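Gene product PA4716 (Pseudomonas aeruginosa, PDB 1U0K) probably acts as an isomerase of the PhzF family, though its substrate and exact reaction are unknown. Local coordinates at residues G117-M122 with G271-L276; E121-R126 with D265-V270; T162-L167 with T221-G226. All coordinates share one frame; numbering follows the deposited sequence.

Contact 1. Residues G117-M122 with G271-L276; sequences GFYAEM and GGHVQL
With CG anti to the backbone N (chi1 -171°), Tyr119 leans toward the partner strand, where His273, its own CG anti to the carbonyl carbon (chi1 -67°), offers a ring face. The two make a T-shaped pair: Tyr119 CD1 stands over the centre of the imidazole, the centroids of the Tyr119 and His273 rings are 4.9 Å apart and their planes are turned by 75°. The phenol also lies over bare backbone. Its CD1 is 3.5 Å from Gly272 C, Gly272 O sits above one face near the rim, and the hydroxyl passes Gly271 on its way to a hydrogen bond with Asp259.

Beneath these side chains the strands run antiparallel, with Phe118-Val274 and Ala120-Gly272 as hydrogen-bonded pairs. In the first, Phe118 N reaches Val274 O at 3.0 Å and Val274 N reaches Phe118 O at 2.8 Å. In the second, Ala120 N to Gly272 O is 3.0 Å and Gly272 N to Ala120 O is 2.9 Å.

Phe118, Ala120 and Val274 point to the other side of the sheet. There Phe118 CE1 meets Leu276 CD1 at 3.9 Å, and helix 78-90 packs on Phe118, Val274 and Leu276. Leu276 also touches Leu283 of the second subunit.

The chemistry therefore differs between the two faces. Phe118, Val274 and Leu276 turn apolar groups to helix 78-90, whereas the face of Tyr119, Glu121 and His273 mixes aromatic rings with polar ends held by Asp259 and Arg110, and the Tyr119-His273 stack, being made by a ring C-H, spends none of the imidazole nitrogens.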
loop_
_atom_site.group_PDB
_atom_site.type_symbol
_atom_site.label_atom_id
_atom_site.label_comp_id
_atom_site.label_asym_id
_atom_site.label_seq_id
_atom_site.Cartn_x
_atom_site.Cartn_y
_atom_site.Cartn_z
ATOM N N GLY A 117 0.528 -24.327 6.313
ATOM C CA GLY A 117 1.715 -23.538 6.042
ATOM C C GLY A 117 2.928 -23.962 6.838
ATOM O O GLY A 117 3.314 -25.136 6.831
ATOM N N PHE A 118 3.539 -22.985 7.495
ATOM C CA PHE A 118 4.818 -23.149 8.171
ATOM C C PHE A 118 4.833 -22.397 9.491
ATOM O O PHE A 118 4.009 -21.522 9.736
ATOM C CB PHE A 118 5.965 -22.623 7.282
ATOM C CG PHE A 118 6.073 -23.336 5.964
ATOM C CD1 PHE A 118 5.302 -22.940 4.879
ATOM C CD2 PHE A 118 6.909 -24.434 5.819
ATOM C CE1 PHE A 118 5.362 -23.635 3.675
ATOM C CE2 PHE A 118 6.985 -25.119 4.622
ATOM C CZ PHE A 118 6.211 -24.716 3.544
ATOM N N TYR A 119 5.758 -22.786 10.354
ATOM C CA TYR A 119 6.147 -21.991 11.504
ATOM C C TYR A 119 7.619 -21.684 11.327
ATOM O O TYR A 119 8.418 -22.586 11.102
ATOM C CB TYR A 119 5.929 -22.745 12.825
ATOM C CG TYR A 119 6.136 -21.854 14.022
ATOM C CD1 TYR A 119 5.108 -21.066 14.503
ATOM C CD2 TYR A 119 7.373 -21.777 14.646
ATOM C CE1 TYR A 119 5.300 -20.230 15.591
ATOM C CE2 TYR A 119 7.581 -20.939 15.727
ATOM C CZ TYR A 119 6.542 -20.168 16.193
ATOM O OH TYR A 119 6.761 -19.345 17.270
ATOM N N ALA A 120 7.976 -20.411 11.440
ATOM C CA ALA A 120 9.347 -19.973 11.290
ATOM C C ALA A 120 9.791 -19.163 12.501
ATOM O O ALA A 120 8.998 -18.447 13.110
ATOM C CB ALA A 120 9.497 -19.156 10.022
ATOM N N GLU A 121 11.071 -19.277 12.833
ATOM C CA GLU A 121 11.651 -18.573 13.965
ATOM C C GLU A 121 13.039 -18.067 13.626
ATOM O O GLU A 121 13.770 -18.690 12.864
ATOM C CB GLU A 121 11.731 -19.538 15.141
ATOM C CG GLU A 121 12.253 -18.967 16.437
ATOM C CD GLU A 121 12.355 -20.060 17.479
ATOM O OE1 GLU A 121 11.301 -20.488 17.992
ATOM O OE2 GLU A 121 13.482 -20.521 17.755
HETATM N N MSE A 122 13.403 -16.931 14.205
HETATM C CA MSE A 122 14.704 -16.335 13.978
HETATM C C MSE A 122 15.368 -15.978 15.302
HETATM O O MSE A 122 14.681 -15.704 16.284
HETATM C CB MSE A 122 14.565 -15.086 13.122
HETATM C CG MSE A 122 13.857 -13.930 13.805
HETATM SE SE MSE A 122 13.324 -12.575 12.526
HETATM C CE MSE A 122 14.865 -11.748 12.358
ATOM N N GLY A 271 9.230 -15.608 16.505
ATOM C CA GLY A 271 8.651 -16.601 15.613
ATOM C C GLY A 271 7.181 -16.384 15.338
ATOM O O GLY A 271 6.502 -15.616 16.013
ATOM N N GLY A 272 6.684 -17.086 14.332
ATOM C CA GLY A 272 5.292 -17.016 13.963
ATOM C C GLY A 272 4.941 -17.958 12.830
ATOM O O GLY A 272 5.821 -18.481 12.143
ATOM N N HIS A 273 3.642 -18.165 12.645
ATOM C CA HIS A 273 3.124 -18.938 11.533
ATOM C C HIS A 273 3.164 -18.132 10.230
ATOM O O HIS A 273 3.039 -16.904 10.237
ATOM C CB HIS A 273 1.703 -19.424 11.836
ATOM C CG HIS A 273 1.642 -20.428 12.946
ATOM N ND1 HIS A 273 1.873 -21.771 12.746
ATOM C CD2 HIS A 273 1.388 -20.282 14.268
ATOM C CE1 HIS A 273 1.767 -22.411 13.900
ATOM N NE2 HIS A 273 1.464 -21.531 14.837
ATOM N N VAL A 274 3.350 -18.840 9.125
ATOM C CA VAL A 274 3.441 -18.243 7.802
ATOM C C VAL A 274 2.592 -19.037 6.823
ATOM O O VAL A 274 2.648 -20.258 6.800
ATOM C CB VAL A 274 4.900 -18.216 7.299
ATOM C CG1 VAL A 274 4.971 -17.571 5.918
ATOM C CG2 VAL A 274 5.808 -17.486 8.300
ATOM N N GLN A 275 1.801 -18.327 6.023
ATOM C CA GLN A 275 1.010 -18.923 4.962
ATOM C C GLN A 275 1.479 -18.415 3.609
ATOM O O GLN A 275 1.826 -17.253 3.476
ATOM C CB GLN A 275 -0.461 -18.544 5.128
ATOM C CG GLN A 275 -1.027 -18.839 6.501
ATOM C CD GLN A 275 -0.906 -20.303 6.904
ATOM O OE1 GLN A 275 -1.208 -21.205 6.121
ATOM N NE2 GLN A 275 -0.464 -20.536 8.128
ATOM N N LEU A 276 1.445 -19.284 2.606
ATOM C CA LEU A 276 1.769 -18.920 1.232
ATOM C C LEU A 276 0.462 -18.749 0.452
ATOM O O LEU A 276 -0.368 -19.654 0.422
ATOM C CB LEU A 276 2.640 -19.992 0.592
ATOM C CG LEU A 276 4.144 -19.952 0.855
ATOM C CD1 LEU A 276 4.451 -20.120 2.325
ATOM C CD2 LEU A 276 4.826 -21.038 0.038
#

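Contact 2. Residues E121-R126 with D265-V270; sequences EMDQGR and DGSVRV
Met122 and Val270 form a regular antiparallel hydrogen-bonded pair between strands running at 158°, after which the ladder slips: Val268 O takes Gln124 N at 2.9 Å, but Val268 N bonds to Gly125 O at 3.0 Å, so that two residues face one, a beta bulge, with Gly125 at positive phi (77°).

An Asx turn braces the bulge. Asp123 has CG anti to its backbone N (chi1 -174°), and its OD1 accepts Gly125 N at 3.2 Å from above the carboxylate plane. The other oxygen, Asp123 OD2, receives a bond from a water at 2.6 Å, and that water also bonds Ser267 OG, carrying the link across to the second strand.

Arg269 lies across Glu121 obliquely, NH1 3.6 Å from Glu121 OE2. That oxygen is well out of the guanidinium plane, making this an attraction of charges, while Glu121 OE1 has a firmer partner in Arg110. Farther out, Arg126 NE and NH2 share Asp265 O through weak bonds.

Gln124 crosses Val270, whose side chain is on the face away from Asp123 and Arg269, with NE2 3.6 Å from Val270 CG2, and its amide is gripped at both ends, by Thr162 and by Gly222 O. Helix 222-234 touches Gln124, Val268 and Val270; the selenomethionine Met122 instead reaches helix 78-90, with strand 106-114 beside it.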
loop_
_atom_site.group_PDB
_atom_site.type_symbol
_atom_site.label_atom_id
_atom_site.label_comp_id
_atom_site.label_asym_id
_atom_site.label_seq_id
_atom_site.Cartn_x
_atom_site.Cartn_y
_atom_site.Cartn_z
ATOM N N GLU A 121 11.071 -19.277 12.833
ATOM C CA GLU A 121 11.651 -18.573 13.965
ATOM C C GLU A 121 13.039 -18.067 13.626
ATOM O O GLU A 121 13.770 -18.690 12.864
ATOM C CB GLU A 121 11.731 -19.538 15.141
ATOM C CG GLU A 121 12.253 -18.967 16.437
ATOM C CD GLU A 121 12.355 -20.060 17.479
ATOM O OE1 GLU A 121 11.301 -20.488 17.992
ATOM O OE2 GLU A 121 13.482 -20.521 17.755
HETATM N N MSE A 122 13.403 -16.931 14.205
HETATM C CA MSE A 122 14.704 -16.335 13.978
HETATM C C MSE A 122 15.368 -15.978 15.302
HETATM O O MSE A 122 14.681 -15.704 16.284
HETATM C CB MSE A 122 14.565 -15.086 13.122
HETATM C CG MSE A 122 13.857 -13.930 13.805
HETATM SE SE MSE A 122 13.324 -12.575 12.526
HETATM C CE MSE A 122 14.865 -11.748 12.358
ATOM N N ASP A 123 16.699 -15.994 15.300
ATOM C CA ASP A 123 17.515 -15.529 16.418
ATOM C C ASP A 123 18.030 -14.131 16.100
ATOM O O ASP A 123 18.871 -13.944 15.222
ATOM C CB ASP A 123 18.682 -16.498 16.648
ATOM C CG ASP A 123 19.507 -16.157 17.888
ATOM O OD1 ASP A 123 19.080 -15.311 18.708
ATOM O OD2 ASP A 123 20.605 -16.703 18.124
ATOM N N GLN A 124 17.489 -13.137 16.803
ATOM C CA GLN A 124 17.864 -11.745 16.589
ATOM C C GLN A 124 19.097 -11.301 17.381
ATOM O O GLN A 124 19.544 -10.164 17.248
ATOM C CB GLN A 124 16.684 -10.834 16.923
ATOM C CG GLN A 124 15.453 -11.115 16.062
ATOM C CD GLN A 124 14.451 -9.978 16.067
ATOM O OE1 GLN A 124 14.524 -9.075 16.897
ATOM N NE2 GLN A 124 13.515 -10.019 15.141
ATOM N N GLY A 125 19.651 -12.199 18.190
ATOM C CA GLY A 125 20.790 -11.865 19.029
ATOM C C GLY A 125 20.337 -11.069 20.233
ATOM O O GLY A 125 19.144 -10.955 20.502
ATOM N N ARG A 126 21.283 -10.521 20.984
ATOM C CA ARG A 126 20.910 -9.755 22.167
ATOM C C ARG A 126 20.579 -8.327 21.786
ATOM O O ARG A 126 21.189 -7.747 20.894
ATOM C CB ARG A 126 21.982 -9.805 23.255
ATOM C CG ARG A 126 23.314 -9.187 22.934
ATOM C CD ARG A 126 24.348 -9.485 24.018
ATOM N NE ARG A 126 24.486 -10.925 24.287
ATOM C CZ ARG A 126 25.147 -11.797 23.517
ATOM N NH1 ARG A 126 25.757 -11.410 22.399
ATOM N NH2 ARG A 126 25.186 -13.079 23.864
ATOM N N ASP A 265 21.388 -16.029 27.686
ATOM C CA ASP A 265 22.487 -15.377 26.973
ATOM C C ASP A 265 22.163 -13.909 26.695
ATOM O O ASP A 265 23.061 -13.088 26.526
ATOM C CB ASP A 265 22.775 -16.059 25.616
ATOM C CG ASP A 265 22.427 -17.555 25.592
ATOM O OD1 ASP A 265 22.398 -18.123 24.477
ATOM O OD2 ASP A 265 22.164 -18.246 26.605
ATOM N N GLY A 266 20.872 -13.593 26.622
ATOM C CA GLY A 266 20.405 -12.285 26.203
ATOM C C GLY A 266 19.662 -12.405 24.882
ATOM O O GLY A 266 18.813 -11.571 24.565
ATOM N N SER A 267 19.967 -13.467 24.137
ATOM C CA SER A 267 19.464 -13.659 22.777
ATOM C C SER A 267 17.940 -13.665 22.734
ATOM O O SER A 267 17.294 -14.332 23.530
ATOM C CB SER A 267 19.993 -14.978 22.202
ATOM O OG SER A 267 21.404 -14.956 22.090
ATOM N N VAL A 268 17.362 -12.925 21.795
ATOM C CA VAL A 268 15.909 -12.898 21.666
ATOM C C VAL A 268 15.523 -13.617 20.382
ATOM O O VAL A 268 16.114 -13.387 19.337
ATOM C CB VAL A 268 15.320 -11.462 21.695
ATOM C CG1 VAL A 268 16.069 -10.522 20.756
ATOM C CG2 VAL A 268 13.833 -11.484 21.379
ATOM N N ARG A 269 14.555 -14.507 20.484
ATOM C CA ARG A 269 14.063 -15.217 19.320
ATOM C C ARG A 269 12.631 -14.787 19.041
ATOM O O ARG A 269 11.824 -14.641 19.957
ATOM C CB ARG A 269 14.172 -16.717 19.536
ATOM C CG ARG A 269 15.607 -17.232 19.447
ATOM C CD ARG A 269 15.776 -18.695 19.839
ATOM N NE ARG A 269 17.067 -19.237 19.415
ATOM C CZ ARG A 269 17.343 -20.540 19.276
ATOM N NH1 ARG A 269 16.419 -21.473 19.526
ATOM N NH2 ARG A 269 18.557 -20.918 18.882
ATOM N N VAL A 270 12.330 -14.551 17.766
ATOM C CA VAL A 270 10.992 -14.148 17.353
ATOM C C VAL A 270 10.465 -15.158 16.333
ATOM O O VAL A 270 11.178 -15.539 15.419
ATOM C CB VAL A 270 11.000 -12.734 16.738
ATOM C CG1 VAL A 270 9.588 -12.300 16.344
ATOM C CG2 VAL A 270 11.640 -11.713 17.693
HETATM O O HOH W 1 22.330 -16.008 19.939
#

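Contact 3. Residues T162-L167 with T221-G226; sequences TGLPYL and TGSAAG
The Tyr166 ring lies broadside to the first turn of helix 222-234, with Ala224 CB over its centre. The methyl carbon is 3.7 Å from the ring centroid and 11° off the normal, a clean CH-pi contact. Ser223 comes to the same ring from a different direction: its OG lies in the ring plane at the edge and is hydrogen-bonded to Tyr166 OH at 2.6 Å. Ser223 OG occupies the crowded position between backbone N and carbonyl carbon (chi1 53°), which turns it to the phenol. Thr221 adds its methyl, CG2 3.2 Å from Tyr166 OH, so the hydroxyl is tightly hemmed in.

A water joins the backbones alongside. It accepts from Thr162 N at 2.9 Å and donates to Leu164 O at 2.6 Å and to Ser223 O at 2.8 Å, holding the loop against the helix. The side chain of Ser223 is about 6 Å from that of Glu48, the predicted active-site residue, so this packing probably shapes the wall of the active site.

Phe196 and Tyr198 of strand 196-201 also touch Tyr166, Tyr198 reaching Ala224 as well. On other sides the helix meets strand 267-282 through Ala225 on Val270, and Thr162 touches Val268 of that strand.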
loop_
_atom_site.group_PDB
_atom_site.type_symbol
_atom_site.label_atom_id
_atom_site.label_comp_id
_atom_site.label_asym_id
_atom_site.label_seq_id
_atom_site.Cartn_x
_atom_site.Cartn_y
_atom_site.Cartn_z
ATOM N N THR A 162 17.570 -4.557 17.933
ATOM C CA THR A 162 18.242 -5.770 17.471
ATOM C C THR A 162 18.719 -5.568 16.027
ATOM O O THR A 162 18.934 -6.537 15.303
ATOM C CB THR A 162 17.312 -6.984 17.558
ATOM O OG1 THR A 162 16.074 -6.704 16.886
ATOM C CG2 THR A 162 16.904 -7.270 18.984
ATOM N N GLY A 163 18.917 -4.307 15.640
ATOM C CA GLY A 163 19.285 -3.919 14.284
ATOM C C GLY A 163 18.743 -2.539 13.957
ATOM O O GLY A 163 19.502 -1.566 13.739
ATOM N N LEU A 164 17.415 -2.450 13.978
ATOM C CA LEU A 164 16.699 -1.216 13.706
ATOM C C LEU A 164 16.219 -0.642 15.047
ATOM O O LEU A 164 15.342 -1.224 15.678
ATOM C CB LEU A 164 15.508 -1.507 12.785
ATOM C CG LEU A 164 14.638 -0.338 12.320
ATOM C CD1 LEU A 164 15.436 0.694 11.538
ATOM C CD2 LEU A 164 13.484 -0.874 11.491
ATOM N N PRO A 165 16.793 0.476 15.483
ATOM C CA PRO A 165 16.457 1.035 16.804
ATOM C C PRO A 165 15.074 1.680 16.889
ATOM O O PRO A 165 14.745 2.577 16.112
ATOM C CB PRO A 165 17.554 2.079 17.032
ATOM C CG PRO A 165 18.007 2.481 15.668
ATOM C CD PRO A 165 17.800 1.295 14.788
ATOM N N TYR A 166 14.279 1.218 17.851
ATOM C CA TYR A 166 12.983 1.805 18.160
ATOM C C TYR A 166 13.057 2.532 19.483
ATOM O O TYR A 166 13.660 2.039 20.415
ATOM C CB TYR A 166 11.923 0.720 18.283
ATOM C CG TYR A 166 11.553 0.082 16.969
ATOM C CD1 TYR A 166 12.308 -0.963 16.452
ATOM C CD2 TYR A 166 10.459 0.535 16.242
ATOM C CE1 TYR A 166 11.973 -1.560 15.244
ATOM C CE2 TYR A 166 10.115 -0.054 15.028
ATOM C CZ TYR A 166 10.881 -1.094 14.536
ATOM O OH TYR A 166 10.551 -1.678 13.335
ATOM N N LEU A 167 12.451 3.706 19.555
ATOM C CA LEU A 167 12.115 4.307 20.841
ATOM C C LEU A 167 10.857 3.595 21.306
ATOM O O LEU A 167 9.803 3.747 20.718
ATOM C CB LEU A 167 11.849 5.805 20.675
ATOM C CG LEU A 167 12.001 6.790 21.846
ATOM C CD1 LEU A 167 10.901 7.853 21.809
ATOM C CD2 LEU A 167 12.103 6.121 23.215
ATOM N N THR A 221 5.204 -6.135 13.605
ATOM C CA THR A 221 6.556 -5.669 13.322
ATOM C C THR A 221 7.600 -6.558 13.998
ATOM O O THR A 221 7.885 -6.402 15.184
ATOM C CB THR A 221 6.694 -4.211 13.812
ATOM O OG1 THR A 221 5.613 -3.420 13.288
ATOM C CG2 THR A 221 7.939 -3.539 13.273
ATOM N N GLY A 222 8.175 -7.486 13.240
ATOM C CA GLY A 222 9.170 -8.398 13.780
ATOM C C GLY A 222 10.435 -7.702 14.258
ATOM O O GLY A 222 11.099 -8.179 15.190
ATOM N N SER A 223 10.767 -6.572 13.637
ATOM C CA SER A 223 11.979 -5.830 13.980
ATOM C C SER A 223 11.839 -5.112 15.329
ATOM O O SER A 223 12.852 -4.803 15.963
ATOM C CB SER A 223 12.374 -4.846 12.871
ATOM O OG SER A 223 11.303 -3.988 12.513
ATOM N N ALA A 224 10.596 -4.846 15.737
ATOM C CA ALA A 224 10.289 -4.260 17.057
ATOM C C ALA A 224 9.990 -5.326 18.106
ATOM O O ALA A 224 10.138 -5.075 19.305
ATOM C CB ALA A 224 9.102 -3.307 16.959
ATOM N N ALA A 225 9.570 -6.508 17.668
ATOM C CA ALA A 225 9.186 -7.580 18.570
ATOM C C ALA A 225 10.360 -8.020 19.435
ATOM O O ALA A 225 10.186 -8.296 20.623
ATOM C CB ALA A 225 8.632 -8.762 17.781
ATOM N N GLY A 226 11.545 -8.091 18.839
ATOM C CA GLY A 226 12.747 -8.443 19.568
ATOM C C GLY A 226 13.031 -7.446 20.678
ATOM O O GLY A 226 13.060 -7.832 21.844
HETATM O O HOH W 2 15.426 -3.817 16.088
#

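Contacts 1 and 2 follow one another on the same two long strands, 117-129 and 267-282, with centres 16 Å apart and Glu121 and Met122 in common. Contact 3 falls between their segments in sequence; its centre is 12 Å from that of contact 2 and 18 Å from that of contact 1. Contacts 2 and 3 touch through Gln124, and Val268 packs on Gly226. The strand pair thus passes from the surroundings of helix 78-90 to those of helix 222-234, consistent with the two-lobed diaminopimelate epimerase fold, where such strands connect the lobes and the active site lies between them.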